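Local coordinates for adhesion and penetration protein autotransporter (Haemophilus influenzae, PDB 3SYJ) that promotes bacterial aggregation, adherence to host cells and their invasion, and is probably a serine protease, acting through its secreted passenger domain, at residues 313-318 with 328-333. Numbering follows the deposited sequence.
Sequences LKEKDK and NIYSPR
Y330 holds its CG between the backbone N and the carbonyl carbon (chi1 85°), and its ring meets D317, just past the facing strand 315-316; in S331, OG lies anti to the backbone N and is carried to L313. The D317 carboxylate stacks on the Y330 ring with the two planes 14° apart, D317 CG standing 3.6 Å above the ring and offset toward its rim. P332 N sits over the opposite face, and E315 O approaches the ring edge, 3.1 Å from Y330 CD2. Beside the ring, E315 runs out extended in the same direction as Y330, and its CB packs against P332 CG at 3.4 Å. The backbones form a short antiparallel ladder. E315 and Y330 are its hydrogen-bonded pair: Y330 N reaches E315 O at 2.8 Å almost straight, while the return bond from E315 N to Y330 O is more bent, 147° at the hydrogen. K316 and I329 make the next, non-hydrogen-bonded pair, after which D317 N bonds N328 O at 2.8 Å. At the other end, S331 OG donates to L313 O (2.8 Å), L313 CD1 meets R333 CD, and L313 N lies over one face of the R333 guanidinium, whose NE bonds L311 O. Buried D317 has partners for both oxygens: OD1 takes K318 N and a salt bridge with K100, OD2 takes R101 N. S331, at the N-cap position, also bonds L334 N weakly in the short, weakly bonded helix 332-335. The ribbon, an excursion between strands 301-308 and 340-343 near the start of the beta-helix, packs on strand 96-100 of the peptidase S6 region.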
ATOM      1  N   LEU A 313      80.598   6.233  -4.847  1.00 27.44           N
ATOM      2  CA  LEU A 313      79.184   6.437  -4.583  1.00 29.58           C
ATOM      3  C   LEU A 313      78.939   7.849  -4.029  1.00 32.34           C
ATOM      4  O   LEU A 313      77.890   8.450  -4.271  1.00 29.30           O
ATOM      5  CB  LEU A 313      78.690   5.375  -3.600  1.00 32.56           C
ATOM      6  CG  LEU A 313      77.177   5.233  -3.453  1.00 37.36           C
ATOM      7  CD1 LEU A 313      76.512   5.284  -4.823  1.00 29.13           C
ATOM      8  CD2 LEU A 313      76.838   3.944  -2.722  1.00 28.04           C
ATOM      9  N   LYS A 314      79.921   8.366  -3.291  1.00 33.29           N
ATOM     10  CA  LYS A 314      79.870   9.720  -2.737  1.00 36.78           C
ATOM     11  C   LYS A 314      81.131  10.502  -3.080  1.00 34.40           C
ATOM     12  O   LYS A 314      82.233   9.962  -3.055  1.00 38.45           O
ATOM     13  CB  LYS A 314      79.749   9.677  -1.217  1.00 30.95           C
ATOM     14  CG  LYS A 314      78.757   8.675  -0.688  1.00 42.09           C
ATOM     15  CD  LYS A 314      77.357   9.240  -0.632  1.00 49.44           C
ATOM     16  CE  LYS A 314      76.483   8.399   0.293  1.00 53.40           C
ATOM     17  NZ  LYS A 314      76.326   6.996  -0.201  1.00 51.23           N
ATOM     18  N   GLU A 315      80.969  11.781  -3.380  1.00 32.96           N
ATOM     19  CA  GLU A 315      82.113  12.644  -3.619  1.00 30.24           C
ATOM     20  C   GLU A 315      81.719  14.100  -3.411  1.00 34.21           C
ATOM     21  O   GLU A 315      80.534  14.433  -3.374  1.00 31.16           O
ATOM     22  CB  GLU A 315      82.656  12.433  -5.031  1.00 34.10           C
ATOM     23  CG  GLU A 315      84.101  12.866  -5.210  1.00 39.22           C
ATOM     24  CD  GLU A 315      84.660  12.476  -6.567  1.00 45.18           C
ATOM     25  OE1 GLU A 315      85.346  11.436  -6.649  1.00 51.94           O
ATOM     26  OE2 GLU A 315      84.404  13.201  -7.551  1.00 44.00           O
ATOM     27  N   LYS A 316      82.717  14.965  -3.276  1.00 33.88           N
ATOM     28  CA  LYS A 316      82.464  16.385  -3.100  1.00 30.44           C
ATOM     29  C   LYS A 316      82.234  17.059  -4.446  1.00 30.18           C
ATOM     30  O   LYS A 316      83.080  17.003  -5.334  1.00 36.32           O
ATOM     31  CB  LYS A 316      83.625  17.048  -2.357  1.00 33.71           C
ATOM     32  CG  LYS A 316      83.443  18.538  -2.107  1.00 34.86           C
ATOM     33  CD  LYS A 316      84.479  19.050  -1.111  1.00 38.38           C
ATOM     34  CE  LYS A 316      84.485  20.574  -1.035  1.00 37.84           C
ATOM     35  NZ  LYS A 316      85.510  21.069  -0.071  1.00 39.38           N
ATOM     36  N   ASP A 317      81.083  17.703  -4.583  1.00 29.64           N
ATOM     37  CA  ASP A 317      80.693  18.337  -5.831  1.00 27.07           C
ATOM     38  C   ASP A 317      81.429  19.659  -6.019  1.00 32.24           C
ATOM     39  O   ASP A 317      82.132  20.125  -5.121  1.00 32.11           O
ATOM     40  CB  ASP A 317      79.183  18.571  -5.826  1.00 31.81           C
ATOM     41  CG  ASP A 317      78.569  18.504  -7.204  1.00 31.47           C
ATOM     42  OD1 ASP A 317      79.303  18.633  -8.206  1.00 30.93           O
ATOM     43  OD2 ASP A 317      77.337  18.327  -7.280  1.00 31.35           O
ATOM     44  N   LYS A 318      81.264  20.255  -7.194  1.00 32.85           N
ATOM     45  CA  LYS A 318      81.898  21.521  -7.515  1.00 31.83           C
ATOM     46  C   LYS A 318      81.438  22.601  -6.546  1.00 39.45           C
ATOM     47  O   LYS A 318      80.244  22.736  -6.282  1.00 37.10           O
ATOM     48  CB  LYS A 318      81.571  21.941  -8.955  1.00 37.86           C
ATOM     49  CG  LYS A 318      82.321  21.156 -10.036  1.00 42.22           C
ATOM     50  CD  LYS A 318      81.800  21.453 -11.460  1.00 62.30           C
ATOM     51  CE  LYS A 318      80.495  20.693 -11.792  1.00 57.38           C
ATOM     52  NZ  LYS A 318      80.041  20.843 -13.217  1.00 44.39           N
ATOM     53  N   ASN A 328      78.921  19.226   0.527  1.00 33.93           N
ATOM     54  CA  ASN A 328      78.553  19.271  -0.885  1.00 38.29           C
ATOM     55  C   ASN A 328      78.525  17.916  -1.600  1.00 40.58           C
ATOM     56  O   ASN A 328      78.966  17.772  -2.705  1.00 41.86           O
ATOM     57  CB  ASN A 328      79.452  20.211  -1.637  1.00 28.29           C
ATOM     58  CG  ASN A 328      79.126  21.618  -1.391  1.00 31.54           C
ATOM     59  OD1 ASN A 328      78.233  22.136  -1.980  1.00 33.94           O
ATOM     60  ND2 ASN A 328      79.874  22.261  -0.535  1.00 28.43           N
ATOM     61  N   ILE A 329      77.988  16.943  -0.923  1.00 26.95           N
ATOM     62  CA  ILE A 329      78.038  15.596  -1.371  1.00 36.38           C
ATOM     63  C   ILE A 329      77.210  15.337  -2.620  1.00 31.65           C
ATOM     64  O   ILE A 329      76.088  15.736  -2.698  1.00 32.01           O
ATOM     65  CB  ILE A 329      77.639  14.684  -0.265  1.00 27.68           C
ATOM     66  CG1 ILE A 329      78.771  14.608   0.748  1.00 31.85           C
ATOM     67  CG2 ILE A 329      77.309  13.365  -0.811  1.00 32.51           C
ATOM     68  CD1 ILE A 329      78.339  14.300   2.093  1.00 28.33           C
ATOM     69  N   TYR A 330      77.790  14.665  -3.596  1.00 31.14           N
ATOM     70  CA  TYR A 330      77.031  14.140  -4.727  1.00 26.86           C
ATOM     71  C   TYR A 330      77.424  12.711  -5.079  1.00 27.02           C
ATOM     72  O   TYR A 330      78.223  12.128  -4.393  1.00 24.34           O
ATOM     73  CB  TYR A 330      77.087  15.079  -5.920  1.00 20.54           C
ATOM     74  CG  TYR A 330      78.263  14.918  -6.786  1.00 28.59           C
ATOM     75  CD1 TYR A 330      78.129  14.659  -8.120  1.00 29.68           C
ATOM     76  CD2 TYR A 330      79.531  15.034  -6.283  1.00 30.46           C
ATOM     77  CE1 TYR A 330      79.216  14.524  -8.899  1.00 32.41           C
ATOM     78  CE2 TYR A 330      80.589  14.893  -7.052  1.00 30.16           C
ATOM     79  CZ  TYR A 330      80.440  14.638  -8.360  1.00 29.56           C
ATOM     80  OH  TYR A 330      81.520  14.520  -9.125  1.00 30.44           O
ATOM     81  N   SER A 331      76.827  12.143  -6.130  1.00 27.66           N
ATOM     82  CA  SER A 331      77.090  10.755  -6.478  1.00 25.39           C
ATOM     83  C   SER A 331      77.581  10.637  -7.916  1.00 27.09           C
ATOM     84  O   SER A 331      76.784  10.490  -8.840  1.00 29.89           O
ATOM     85  CB  SER A 331      75.827   9.922  -6.290  1.00 22.23           C
ATOM     86  OG  SER A 331      76.100   8.543  -6.483  1.00 24.44           O
ATOM     87  N   PRO A 332      78.903  10.701  -8.111  1.00 27.87           N
ATOM     88  CA  PRO A 332      79.468  10.638  -9.466  1.00 30.11           C
ATOM     89  C   PRO A 332      79.065   9.338 -10.157  1.00 26.78           C
ATOM     90  O   PRO A 332      78.890   9.310 -11.374  1.00 28.89           O
ATOM     91  CB  PRO A 332      80.985  10.644  -9.224  1.00 26.61           C
ATOM     92  CG  PRO A 332      81.168  11.112  -7.822  1.00 38.31           C
ATOM     93  CD  PRO A 332      79.941  10.711  -7.068  1.00 30.47           C
ATOM     94  N   ARG A 333      78.926   8.275  -9.369  1.00 24.61           N
ATOM     95  CA  ARG A 333      78.572   6.950  -9.872  1.00 25.33           C
ATOM     96  C   ARG A 333      77.156   6.896 -10.449  1.00 27.37           C
ATOM     97  O   ARG A 333      76.938   6.338 -11.519  1.00 22.64           O
ATOM     98  CB  ARG A 333      78.714   5.914  -8.756  1.00 22.79           C
ATOM     99  CG  ARG A 333      78.136   4.545  -9.085  1.00 24.60           C
ATOM    100  CD  ARG A 333      78.309   3.588  -7.912  1.00 29.48           C
ATOM    101  NE  ARG A 333      79.722   3.407  -7.580  1.00 33.28           N
ATOM    102  CZ  ARG A 333      80.176   2.676  -6.566  1.00 33.11           C
ATOM    103  NH1 ARG A 333      79.328   2.045  -5.766  1.00 25.32           N
ATOM    104  NH2 ARG A 333      81.484   2.581  -6.350  1.00 32.48           N
TER